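Local coordinates for protein extracellular ligand-binding receptor (Sphaerobacter thermophilus, PDB 4ZPJ) that probably serves as the substrate-binding component of an ABC transporter, a zinc-binding receptor of the leucine-binding protein family, at residues 192-205 with 243-257. Numbering follows the deposited sequence.
Sequences YRRMVLHAADYAAG and IEQAAAEADAVFAFH. With ZN (zinc ion), chain J; ZN (zinc ion), chain G.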
loop_
_atom_site.group_PDB
_atom_site.type_symbol
_atom_site.label_atom_id
_atom_site.label_comp_id
_atom_site.label_asym_id
_atom_site.label_seq_id
_atom_site.Cartn_x
_atom_site.Cartn_y
_atom_site.Cartn_z
ATOM N N TYR A 192 22.605 -10.631 7.028
ATOM C CA TYR A 192 23.215 -9.623 6.166
ATOM C C TYR A 192 23.679 -8.438 6.984
ATOM O O TYR A 192 23.016 -8.010 7.925
ATOM C CB TYR A 192 22.213 -9.159 5.076
ATOM C CG TYR A 192 21.700 -10.256 4.175
ATOM C CD1 TYR A 192 22.449 -11.428 3.919
ATOM C CD2 TYR A 192 20.491 -10.107 3.531
ATOM C CE1 TYR A 192 21.946 -12.439 3.084
ATOM C CE2 TYR A 192 19.981 -11.094 2.713
ATOM C CZ TYR A 192 20.698 -12.250 2.488
ATOM O OH TYR A 192 20.121 -13.200 1.651
ATOM N N ARG A 193 24.821 -7.892 6.617
ATOM C CA ARG A 193 25.409 -6.807 7.381
ATOM C C ARG A 193 25.602 -5.558 6.569
ATOM O O ARG A 193 25.618 -4.455 7.133
ATOM C CB ARG A 193 26.757 -7.229 8.008
ATOM C CG ARG A 193 26.608 -8.331 9.046
ATOM C CD ARG A 193 25.780 -7.826 10.229
ATOM N NE ARG A 193 25.502 -8.844 11.242
ATOM C CZ ARG A 193 24.378 -9.567 11.367
ATOM N NH1 ARG A 193 23.333 -9.449 10.525
ATOM N NH2 ARG A 193 24.295 -10.430 12.376
ATOM N N ARG A 194 25.777 -5.720 5.265
ATOM C CA ARG A 194 26.099 -4.616 4.377
ATOM C C ARG A 194 25.183 -4.732 3.178
ATOM O O ARG A 194 25.140 -5.787 2.543
ATOM C CB ARG A 194 27.562 -4.782 3.962
ATOM C CG ARG A 194 28.587 -4.161 4.915
ATOM C CD ARG A 194 29.878 -4.985 5.161
ATOM N NE ARG A 194 30.612 -5.534 3.995
ATOM C CZ ARG A 194 30.593 -6.818 3.560
ATOM N NH1 ARG A 194 31.317 -7.151 2.494
ATOM N NH2 ARG A 194 29.851 -7.784 4.145
HETATM N N MSE A 195 24.426 -3.702 2.841
HETATM C CA MSE A 195 23.497 -3.830 1.702
HETATM C C MSE A 195 23.596 -2.687 0.742
HETATM O O MSE A 195 24.052 -1.616 1.123
HETATM C CB MSE A 195 22.054 -3.990 2.175
HETATM C CG MSE A 195 21.854 -5.358 2.828
HETATM SE SE MSE A 195 20.002 -5.813 3.222
HETATM C CE MSE A 195 19.205 -5.497 1.425
ATOM N N VAL A 196 23.212 -2.966 -0.512
ATOM C CA VAL A 196 23.006 -1.995 -1.580
ATOM C C VAL A 196 21.523 -1.770 -1.772
ATOM O O VAL A 196 20.710 -2.723 -1.711
ATOM C CB VAL A 196 23.559 -2.491 -2.924
ATOM C CG1 VAL A 196 23.267 -1.521 -4.061
ATOM C CG2 VAL A 196 25.057 -2.662 -2.827
ATOM N N LEU A 197 21.166 -0.518 -2.035
ATOM C CA LEU A 197 19.780 -0.145 -2.267
ATOM C C LEU A 197 19.582 0.324 -3.695
ATOM O O LEU A 197 20.420 1.024 -4.245
ATOM C CB LEU A 197 19.383 0.997 -1.340
ATOM C CG LEU A 197 19.542 0.852 0.160
ATOM C CD1 LEU A 197 18.916 2.054 0.864
ATOM C CD2 LEU A 197 18.861 -0.434 0.584
ATOM N N HIS A 198 18.440 -0.013 -4.262
ATOM C CA HIS A 198 18.117 0.407 -5.569
ATOM C C HIS A 198 16.665 0.755 -5.698
ATOM O O HIS A 198 15.825 0.039 -5.164
ATOM C CB HIS A 198 18.463 -0.716 -6.548
ATOM C CG HIS A 198 17.844 -0.548 -7.884
ATOM N ND1 HIS A 198 18.260 0.421 -8.764
ATOM C CD2 HIS A 198 16.825 -1.203 -8.488
ATOM C CE1 HIS A 198 17.560 0.325 -9.874
ATOM N NE2 HIS A 198 16.672 -0.639 -9.727
ATOM N N ALA A 199 16.358 1.852 -6.385
ATOM C CA ALA A 199 14.971 2.213 -6.665
ATOM C C ALA A 199 14.772 2.962 -7.927
ATOM O O ALA A 199 15.685 3.623 -8.420
ATOM C CB ALA A 199 14.411 3.063 -5.544
ATOM N N ALA A 200 13.535 2.927 -8.412
ATOM C CA ALA A 200 13.113 3.838 -9.454
ATOM C C ALA A 200 13.251 5.240 -8.891
ATOM O O ALA A 200 13.030 5.456 -7.690
ATOM C CB ALA A 200 11.667 3.579 -9.834
ATOM N N ASP A 201 13.600 6.180 -9.744
ATOM C CA ASP A 201 13.947 7.532 -9.317
ATOM C C ASP A 201 12.718 8.401 -9.261
ATOM O O ASP A 201 12.460 9.214 -10.179
ATOM C CB ASP A 201 14.931 8.165 -10.310
ATOM C CG ASP A 201 15.631 9.422 -9.751
ATOM O OD1 ASP A 201 15.236 9.912 -8.649
ATOM O OD2 ASP A 201 16.604 9.889 -10.414
ATOM N N TYR A 202 11.957 8.244 -8.193
ATOM C CA TYR A 202 10.899 9.194 -7.877
ATOM C C TYR A 202 10.692 9.218 -6.351
ATOM O O TYR A 202 11.382 8.493 -5.584
ATOM C CB TYR A 202 9.616 8.906 -8.689
ATOM C CG TYR A 202 8.851 7.627 -8.307
ATOM C CD1 TYR A 202 9.487 6.377 -8.301
ATOM C CD2 TYR A 202 7.490 7.665 -7.997
ATOM C CE1 TYR A 202 8.803 5.213 -7.988
ATOM C CE2 TYR A 202 6.789 6.507 -7.665
ATOM C CZ TYR A 202 7.458 5.280 -7.660
ATOM O OH TYR A 202 6.829 4.114 -7.361
ATOM N N ALA A 203 9.763 10.073 -5.918
ATOM C CA ALA A 203 9.585 10.372 -4.510
ATOM C C ALA A 203 9.399 9.076 -3.704
ATOM O O ALA A 203 10.122 8.857 -2.763
ATOM C CB ALA A 203 8.426 11.343 -4.306
ATOM N N ALA A 204 8.485 8.214 -4.116
ATOM C CA ALA A 204 8.191 6.989 -3.369
ATOM C C ALA A 204 9.426 6.090 -3.257
ATOM O O ALA A 204 9.666 5.459 -2.219
ATOM C CB ALA A 204 7.035 6.237 -4.002
ATOM N N GLY A 205 10.236 6.126 -4.321
ATOM C CA GLY A 205 11.519 5.429 -4.381
ATOM C C GLY A 205 12.539 5.912 -3.359
ATOM O O GLY A 205 13.124 5.120 -2.616
ATOM N N ILE A 243 25.065 -2.082 -9.538
ATOM C CA ILE A 243 24.705 -2.816 -8.350
ATOM C C ILE A 243 25.742 -3.891 -8.121
ATOM O O ILE A 243 26.205 -4.033 -7.003
ATOM C CB ILE A 243 23.298 -3.441 -8.435
ATOM C CG1 ILE A 243 22.237 -2.332 -8.415
ATOM C CG2 ILE A 243 23.097 -4.460 -7.318
ATOM C CD1 ILE A 243 20.867 -2.753 -8.913
ATOM N N GLU A 244 26.114 -4.633 -9.156
ATOM C CA GLU A 244 27.092 -5.698 -8.999
ATOM C C GLU A 244 28.326 -5.180 -8.306
ATOM O O GLU A 244 28.897 -5.841 -7.451
ATOM C CB GLU A 244 27.561 -6.292 -10.349
ATOM C CG GLU A 244 28.140 -7.706 -10.151
ATOM C CD GLU A 244 29.075 -8.185 -11.228
ATOM O OE1 GLU A 244 29.198 -7.505 -12.272
ATOM O OE2 GLU A 244 29.666 -9.278 -11.040
ATOM N N GLN A 245 28.773 -4.017 -8.730
ATOM C CA GLN A 245 30.054 -3.495 -8.270
ATOM C C GLN A 245 29.988 -3.050 -6.836
ATOM O O GLN A 245 30.883 -3.309 -6.065
ATOM C CB GLN A 245 30.439 -2.286 -9.079
ATOM C CG GLN A 245 31.641 -2.461 -9.989
ATOM C CD GLN A 245 32.030 -1.110 -10.533
ATOM O OE1 GLN A 245 31.367 -0.113 -10.206
ATOM N NE2 GLN A 245 33.080 -1.049 -11.370
ATOM N N ALA A 246 28.933 -2.327 -6.488
ATOM C CA ALA A 246 28.726 -1.953 -5.115
ATOM C C ALA A 246 28.659 -3.215 -4.246
ATOM O O ALA A 246 29.243 -3.263 -3.147
ATOM C CB ALA A 246 27.476 -1.130 -4.976
ATOM N N ALA A 247 28.032 -4.262 -4.766
ATOM C CA ALA A 247 27.876 -5.482 -3.994
ATOM C C ALA A 247 29.120 -6.302 -3.849
ATOM O O ALA A 247 29.068 -7.333 -3.206
ATOM C CB ALA A 247 26.769 -6.341 -4.558
ATOM N N ALA A 248 30.245 -5.870 -4.411
ATOM C CA ALA A 248 31.510 -6.503 -4.063
ATOM C C ALA A 248 31.768 -6.349 -2.564
ATOM O O ALA A 248 32.304 -7.246 -1.922
ATOM C CB ALA A 248 32.671 -5.903 -4.867
ATOM N N GLU A 249 31.374 -5.212 -2.007
ATOM C CA GLU A 249 31.499 -4.998 -0.574
ATOM C C GLU A 249 30.153 -5.107 0.158
ATOM O O GLU A 249 29.898 -4.359 1.098
ATOM C CB GLU A 249 32.171 -3.639 -0.326
ATOM C CG GLU A 249 33.629 -3.570 -0.820
ATOM C CD GLU A 249 34.576 -4.571 -0.134
ATOM O OE1 GLU A 249 34.498 -5.785 -0.432
ATOM O OE2 GLU A 249 35.423 -4.150 0.690
ATOM N N ALA A 250 29.293 -6.039 -0.249
ATOM C CA ALA A 250 27.944 -6.105 0.311
ATOM C C ALA A 250 27.447 -7.525 0.335
ATOM O O ALA A 250 27.958 -8.371 -0.379
ATOM C CB ALA A 250 26.983 -5.253 -0.494
ATOM N N ASP A 251 26.435 -7.773 1.154
ATOM C CA ASP A 251 25.851 -9.088 1.248
ATOM C C ASP A 251 24.543 -9.262 0.427
ATOM O O ASP A 251 24.194 -10.395 0.125
ATOM C CB ASP A 251 25.605 -9.417 2.718
ATOM C CG ASP A 251 26.841 -9.168 3.562
ATOM O OD1 ASP A 251 27.909 -9.731 3.162
ATOM O OD2 ASP A 251 26.736 -8.397 4.590
ATOM N N ALA A 252 23.855 -8.173 0.073
ATOM C CA ALA A 252 22.488 -8.260 -0.515
ATOM C C ALA A 252 22.028 -6.938 -1.077
ATOM O O ALA A 252 22.623 -5.927 -0.782
ATOM C CB ALA A 252 21.436 -8.748 0.503
ATOM N N VAL A 253 20.940 -6.964 -1.833
ATOM C CA VAL A 253 20.384 -5.778 -2.443
ATOM C C VAL A 253 18.928 -5.664 -2.076
ATOM O O VAL A 253 18.279 -6.651 -2.071
ATOM C CB VAL A 253 20.407 -5.928 -3.987
ATOM C CG1 VAL A 253 19.834 -4.691 -4.664
ATOM C CG2 VAL A 253 21.819 -6.165 -4.427
ATOM N N PHE A 254 18.433 -4.473 -1.789
ATOM C CA PHE A 254 17.002 -4.214 -1.706
ATOM C C PHE A 254 16.611 -3.356 -2.911
ATOM O O PHE A 254 17.297 -2.384 -3.185
ATOM C CB PHE A 254 16.644 -3.480 -0.421
ATOM C CG PHE A 254 15.243 -2.875 -0.426
ATOM C CD1 PHE A 254 14.116 -3.647 -0.141
ATOM C CD2 PHE A 254 15.053 -1.559 -0.705
ATOM C CE1 PHE A 254 12.826 -3.099 -0.175
ATOM C CE2 PHE A 254 13.780 -0.995 -0.737
ATOM C CZ PHE A 254 12.676 -1.751 -0.475
ATOM N N ALA A 255 15.533 -3.707 -3.617
ATOM C CA ALA A 255 15.046 -2.944 -4.777
ATOM C C ALA A 255 13.526 -2.673 -4.770
ATOM O O ALA A 255 12.682 -3.571 -4.461
ATOM C CB ALA A 255 15.397 -3.664 -6.039
ATOM N N PHE A 256 13.187 -1.434 -5.120
ATOM C CA PHE A 256 11.796 -0.978 -5.262
ATOM C C PHE A 256 11.539 -0.239 -6.563
ATOM O O PHE A 256 12.287 0.668 -6.926
ATOM C CB PHE A 256 11.444 -0.041 -4.116
ATOM C CG PHE A 256 10.186 0.720 -4.327
ATOM C CD1 PHE A 256 10.199 1.947 -5.002
ATOM C CD2 PHE A 256 8.989 0.234 -3.832
ATOM C CE1 PHE A 256 9.026 2.662 -5.201
ATOM C CE2 PHE A 256 7.796 0.946 -4.028
ATOM C CZ PHE A 256 7.824 2.165 -4.706
ATOM N N HIS A 257 10.465 -0.619 -7.253
ATOM C CA HIS A 257 9.990 0.082 -8.448
ATOM C C HIS A 257 8.523 0.329 -8.410
ATOM O O HIS A 257 7.998 0.953 -9.308
ATOM C CB HIS A 257 10.257 -0.735 -9.694
ATOM C CG HIS A 257 11.683 -1.039 -9.899
ATOM N ND1 HIS A 257 12.321 -2.084 -9.253
ATOM C CD2 HIS A 257 12.628 -0.384 -10.603
ATOM C CE1 HIS A 257 13.591 -2.090 -9.607
ATOM N NE2 HIS A 257 13.810 -1.045 -10.393
HETATM ZN ZN ZN J . 29.294 -8.861 -13.689
HETATM ZN ZN ZN G . 15.654 11.304 -7.339
HETATM O O HOH W 1 13.697 12.367 -7.578
HETATM O O HOH W 2 17.606 10.973 -7.593
HETATM O O HOH W 3 27.672 -10.802 -13.769
#
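Val196 and His198 of strand 194-200 trade backbone hydrogen bonds with Ala252, Phe254 and Phe256, making strands 194-200 and 252-256 parallel neighbours inside the four-stranded sheet of one lobe of the two-lobed periplasmic-binding-protein fold. The tight part is the buried face where helix 237-246 packs. Val196 CG2 presses on Ala246 CB (3.6 Å), and Ile243 CD1 sits over one face of the His198 ring, 4.2 Å from its centroid. With CG anti to the backbone N (chi1 164°), that imidazole swings across to His257; the rings meet rim to rim, planes 57° apart, NE2 to NE2 at 3.0 Å. The end where the strands begin is polar and more open to solvent. There Asp251 OD2 accepts Arg193 N (2.8 Å) and Arg194 N (2.9 Å) from opposite faces of the carboxylate, while OD1 takes a salt bridge from Arg194 NH2 (2.9 Å), guanidinium and carboxylate planes 70° apart. Replacing Asp251 by an alanine is likely to leave both amides without this acceptor and the guanidinium without its carboxylate mate. His198 ND1 bonds Val227 O and His257 ND1 bonds Asp287 OD2; if both donate, the NE2-NE2 bond would need an extra proton, a positive charge Asp287 could help balance.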